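Local coordinates for protein 1-carboxybiuret hydrolase subunit AtzE (Pseudomonas sp., PDB 6C62) that hydrolyses 1-carboxybiuret to urea-1,3-dicarboxylate and ammonia, a step in the breakdown of the herbicide atrazine, at residues 121-133 / 322-334. Residues are numbered along the deposited sequence; the frame is centred on the assembly and turned at random.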
# COMPACT_ATOMS: atom_id res chain seq x y z
N ASP A 121 -9.43 -20.67 14.67
CA ASP A 121 -9.99 -20.97 13.35
C ASP A 121 -8.85 -21.04 12.37
O ASP A 121 -7.88 -20.24 12.45
CB ASP A 121 -10.97 -19.93 12.85
CG ASP A 121 -12.32 -19.99 13.59
OD1 ASP A 121 -13.11 -20.97 13.42
OD2 ASP A 121 -12.58 -19.04 14.37
N GLU A 122 -8.95 -21.97 11.43
CA GLU A 122 -7.85 -22.19 10.46
C GLU A 122 -7.49 -20.92 9.72
O GLU A 122 -8.32 -20.28 9.15
CB GLU A 122 -8.21 -23.27 9.44
CG GLU A 122 -7.15 -23.36 8.37
CD GLU A 122 -7.44 -24.38 7.29
OE1 GLU A 122 -8.08 -23.95 6.27
OE2 GLU A 122 -6.96 -25.55 7.42
N PHE A 123 -6.21 -20.57 9.76
CA PHE A 123 -5.66 -19.44 9.07
C PHE A 123 -6.28 -18.13 9.47
O PHE A 123 -6.19 -17.15 8.74
CB PHE A 123 -5.65 -19.66 7.52
CG PHE A 123 -4.67 -20.71 7.05
CD1 PHE A 123 -3.41 -20.81 7.55
CD2 PHE A 123 -5.03 -21.62 6.05
CE1 PHE A 123 -2.52 -21.78 7.07
CE2 PHE A 123 -4.17 -22.56 5.58
CZ PHE A 123 -2.89 -22.64 6.09
N ALA A 124 -6.91 -18.12 10.65
CA ALA A 124 -7.49 -16.95 11.28
C ALA A 124 -8.77 -16.45 10.61
O ALA A 124 -9.23 -15.41 11.01
CB ALA A 124 -6.47 -15.81 11.37
N TYR A 125 -9.38 -17.16 9.67
CA TYR A 125 -10.60 -16.67 8.99
C TYR A 125 -11.85 -17.26 9.63
O TYR A 125 -12.29 -18.36 9.27
CB TYR A 125 -10.57 -17.02 7.50
CG TYR A 125 -11.43 -16.15 6.55
CD1 TYR A 125 -12.13 -15.02 6.97
CD2 TYR A 125 -11.47 -16.44 5.19
CE1 TYR A 125 -12.87 -14.25 6.10
CE2 TYR A 125 -12.17 -15.61 4.27
CZ TYR A 125 -12.87 -14.52 4.74
OH TYR A 125 -13.63 -13.73 3.88
N GLY A 126 -12.40 -16.58 10.61
CA GLY A 126 -13.60 -17.07 11.33
C GLY A 126 -13.75 -16.42 12.68
O GLY A 126 -12.75 -15.93 13.22
N PHE A 127 -14.96 -16.35 13.20
CA PHE A 127 -15.20 -15.78 14.53
C PHE A 127 -15.73 -16.75 15.56
O PHE A 127 -16.27 -16.30 16.57
CB PHE A 127 -16.21 -14.67 14.39
CG PHE A 127 -15.67 -13.46 13.70
CD1 PHE A 127 -14.57 -12.80 14.22
CD2 PHE A 127 -16.27 -12.97 12.58
CE1 PHE A 127 -14.04 -11.68 13.57
CE2 PHE A 127 -15.79 -11.80 11.94
CZ PHE A 127 -14.67 -11.19 12.44
N THR A 128 -15.60 -18.05 15.34
CA THR A 128 -16.20 -19.04 16.27
C THR A 128 -15.30 -20.17 16.80
O THR A 128 -15.71 -20.87 17.71
CB THR A 128 -17.39 -19.68 15.58
OG1 THR A 128 -16.94 -20.48 14.47
CG2 THR A 128 -18.42 -18.57 15.11
N THR A 129 -14.09 -20.31 16.27
CA THR A 129 -13.16 -21.39 16.63
C THR A 129 -13.85 -22.76 16.63
O THR A 129 -13.81 -23.51 17.60
CB THR A 129 -12.42 -21.13 17.98
OG1 THR A 129 -12.01 -19.77 18.01
CG2 THR A 129 -11.16 -22.04 18.09
N GLU A 130 -14.56 -23.01 15.54
CA GLU A 130 -15.11 -24.30 15.23
C GLU A 130 -14.21 -24.94 14.18
O GLU A 130 -14.49 -24.89 12.97
CB GLU A 130 -16.56 -24.13 14.75
CG GLU A 130 -17.48 -23.66 15.90
CD GLU A 130 -18.90 -23.32 15.42
OE1 GLU A 130 -19.14 -22.23 14.76
OE2 GLU A 130 -19.79 -24.16 15.74
N ASN A 131 -13.12 -25.49 14.63
CA ASN A 131 -12.07 -25.96 13.77
C ASN A 131 -12.36 -27.43 13.41
O ASN A 131 -12.41 -28.34 14.32
CB ASN A 131 -10.72 -25.80 14.49
CG ASN A 131 -9.52 -26.09 13.56
OD1 ASN A 131 -9.42 -27.21 12.96
ND2 ASN A 131 -8.63 -25.12 13.40
N THR A 132 -12.52 -27.71 12.13
CA THR A 132 -12.81 -29.09 11.69
C THR A 132 -11.64 -30.09 11.99
O THR A 132 -11.88 -31.23 12.32
CB THR A 132 -13.19 -29.13 10.18
OG1 THR A 132 -14.32 -28.32 9.97
CG2 THR A 132 -13.50 -30.55 9.64
N HIS A 133 -10.39 -29.66 11.91
CA HIS A 133 -9.27 -30.55 12.03
C HIS A 133 -9.01 -30.84 13.52
O HIS A 133 -8.79 -32.00 13.89
CB HIS A 133 -8.00 -29.98 11.44
CG HIS A 133 -8.16 -29.28 10.13
ND1 HIS A 133 -8.68 -29.89 9.02
CD2 HIS A 133 -7.82 -28.02 9.74
CE1 HIS A 133 -8.68 -29.05 8.01
NE2 HIS A 133 -8.15 -27.90 8.42
N GLN A 322 -8.68 -29.50 -0.92
CA GLN A 322 -9.35 -30.44 -0.01
C GLN A 322 -8.73 -30.51 1.39
O GLN A 322 -9.36 -31.04 2.33
CB GLN A 322 -9.37 -31.86 -0.64
CG GLN A 322 -8.03 -32.57 -0.62
CD GLN A 322 -7.03 -32.19 -1.71
OE1 GLN A 322 -7.25 -31.32 -2.58
NE2 GLN A 322 -5.91 -32.83 -1.65
N ASP A 323 -7.50 -30.02 1.53
CA ASP A 323 -6.84 -29.95 2.84
C ASP A 323 -7.13 -28.72 3.66
O ASP A 323 -6.72 -28.67 4.82
CB ASP A 323 -5.37 -30.09 2.62
CG ASP A 323 -4.96 -31.51 2.14
OD1 ASP A 323 -5.77 -32.46 2.24
OD2 ASP A 323 -3.82 -31.65 1.70
N PHE A 324 -7.90 -27.76 3.12
CA PHE A 324 -8.34 -26.62 3.92
C PHE A 324 -9.53 -26.99 4.81
O PHE A 324 -10.22 -27.99 4.56
CB PHE A 324 -8.73 -25.43 3.00
CG PHE A 324 -7.57 -24.71 2.38
CD1 PHE A 324 -6.82 -25.28 1.37
CD2 PHE A 324 -7.20 -23.43 2.84
CE1 PHE A 324 -5.78 -24.59 0.79
CE2 PHE A 324 -6.18 -22.75 2.24
CZ PHE A 324 -5.46 -23.31 1.24
N GLU A 325 -9.81 -26.12 5.77
CA GLU A 325 -11.04 -26.09 6.58
C GLU A 325 -12.25 -25.95 5.66
O GLU A 325 -12.41 -24.93 4.98
CB GLU A 325 -10.95 -24.89 7.54
CG GLU A 325 -12.24 -24.45 8.22
CD GLU A 325 -12.79 -25.55 9.11
OE1 GLU A 325 -12.19 -25.74 10.19
OE2 GLU A 325 -13.79 -26.20 8.69
N PRO A 326 -13.11 -26.99 5.61
CA PRO A 326 -14.31 -26.89 4.69
C PRO A 326 -15.25 -25.74 5.00
O PRO A 326 -15.89 -25.25 4.11
CB PRO A 326 -14.98 -28.28 4.81
CG PRO A 326 -13.81 -29.17 5.14
CD PRO A 326 -12.98 -28.36 6.16
N LEU A 327 -15.28 -25.24 6.24
CA LEU A 327 -16.13 -24.07 6.56
C LEU A 327 -15.63 -22.74 6.05
O LEU A 327 -16.33 -21.77 6.13
CB LEU A 327 -16.33 -23.95 8.07
CG LEU A 327 -17.15 -25.16 8.65
CD1 LEU A 327 -17.27 -25.07 10.17
CD2 LEU A 327 -18.55 -25.27 7.98
N SER A 328 -14.39 -22.65 5.61
CA SER A 328 -13.90 -21.36 5.14
C SER A 328 -13.23 -21.43 3.80
O SER A 328 -12.96 -20.41 3.24
CB SER A 328 -12.95 -20.75 6.19
OG SER A 328 -11.89 -21.67 6.42
N VAL A 329 -12.93 -22.61 3.28
CA VAL A 329 -12.22 -22.68 2.02
C VAL A 329 -12.96 -21.96 0.87
O VAL A 329 -12.32 -21.33 0.03
CB VAL A 329 -11.88 -24.11 1.63
CG1 VAL A 329 -13.12 -24.88 1.23
CG2 VAL A 329 -10.85 -24.12 0.56
N ASP A 330 -14.29 -22.05 0.84
CA ASP A 330 -15.07 -21.37 -0.19
C ASP A 330 -15.08 -19.86 -0.03
O ASP A 330 -15.19 -19.13 -1.04
CB ASP A 330 -16.49 -21.90 -0.31
CG ASP A 330 -16.50 -23.46 -0.51
OD1 ASP A 330 -15.58 -23.91 -1.25
OD2 ASP A 330 -17.35 -24.18 0.14
N ARG A 331 -14.84 -19.39 1.19
CA ARG A 331 -14.69 -17.96 1.44
C ARG A 331 -13.34 -17.47 0.96
O ARG A 331 -13.25 -16.39 0.44
CB ARG A 331 -14.88 -17.66 2.93
CG ARG A 331 -16.24 -18.21 3.45
CD ARG A 331 -16.54 -17.73 4.85
NE ARG A 331 -16.60 -16.25 4.89
CZ ARG A 331 -16.46 -15.52 5.98
NH1 ARG A 331 -16.16 -16.11 7.14
NH2 ARG A 331 -16.58 -14.20 5.91
N PHE A 332 -12.29 -18.26 1.15
CA PHE A 332 -10.99 -17.94 0.61
C PHE A 332 -11.04 -17.91 -0.92
O PHE A 332 -10.49 -16.97 -1.54
CB PHE A 332 -9.88 -18.94 1.08
CG PHE A 332 -9.33 -18.68 2.45
CD1 PHE A 332 -8.74 -17.48 2.77
CD2 PHE A 332 -9.37 -19.64 3.40
CE1 PHE A 332 -8.18 -17.26 4.04
CE2 PHE A 332 -8.88 -19.43 4.69
CZ PHE A 332 -8.26 -18.24 5.00
N ILE A 333 -11.70 -18.90 -1.52
CA ILE A 333 -11.79 -18.95 -2.97
C ILE A 333 -12.57 -17.72 -3.48
O ILE A 333 -12.12 -17.06 -4.42
CB ILE A 333 -12.40 -20.25 -3.47
CG1 ILE A 333 -11.43 -21.40 -3.33
CG2 ILE A 333 -12.79 -20.16 -4.92
CD1 ILE A 333 -12.08 -22.80 -3.48
N SER A 334 -13.71 -17.41 -2.89
CA SER A 334 -14.43 -16.20 -3.24
C SER A 334 -13.56 -14.98 -3.21
O SER A 334 -13.57 -14.16 -4.15
CB SER A 334 -15.60 -15.97 -2.24
OG SER A 334 -16.38 -14.86 -2.68
O HOH W 1 -11.01 -20.78 8.96
O HOH W 2 -11.38 -23.37 11.36
O HOH W 3 -10.05 -22.55 4.86
O HOH W 4 -14.74 -14.30 1.39
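The Y125 ring carries the R331 guanidinium flat on one face, planes 30° apart, as an off-centre cation-pi stack with NH2 beside CE1 and OH. In this amidase-family fold the loop 121-133 docks on helix 329-336 and the turn leading into it; Y125 lies about 7 Å, side chain to side chain, from S150, probably part of the charge relay. The Y125 edge is turned to F332: Y125 CD2 stands over the F332 face, 3.6 Å from F332 CE1, in an edge-to-face pair. F123 meets F332 CZ through CB, and F123 CE2 meets F324 CE2, the two rings lying obliquely. Next to this aromatic group, the side chains of E122 and E325 run past each other in opposite directions, each carboxylate bonded to a backbone N of the other segment. E122, extended with CG anti to its N (chi1 173°), receives E325 N on OE1 at 2.8 Å, from above the carboxylate plane, and H133 NE2 on OE2. E325 bends at chi2 (63°) and grips T132 as a fork: OE1 takes T132 N at 2.8 Å and OE2 takes T132 OG1 at 2.5 Å, both through syn lone pairs. With an alanine here, T132 N, T132 OG1 and L327 N lose this acceptor and the T132 side chain would probably be set free to turn. Water 2 joins E122 N to E325 OE1, and water 3 joins E122 OE1 to S328 OG. The anti lone pair of E325 OE2 accepts L327 N at 3.0 Å.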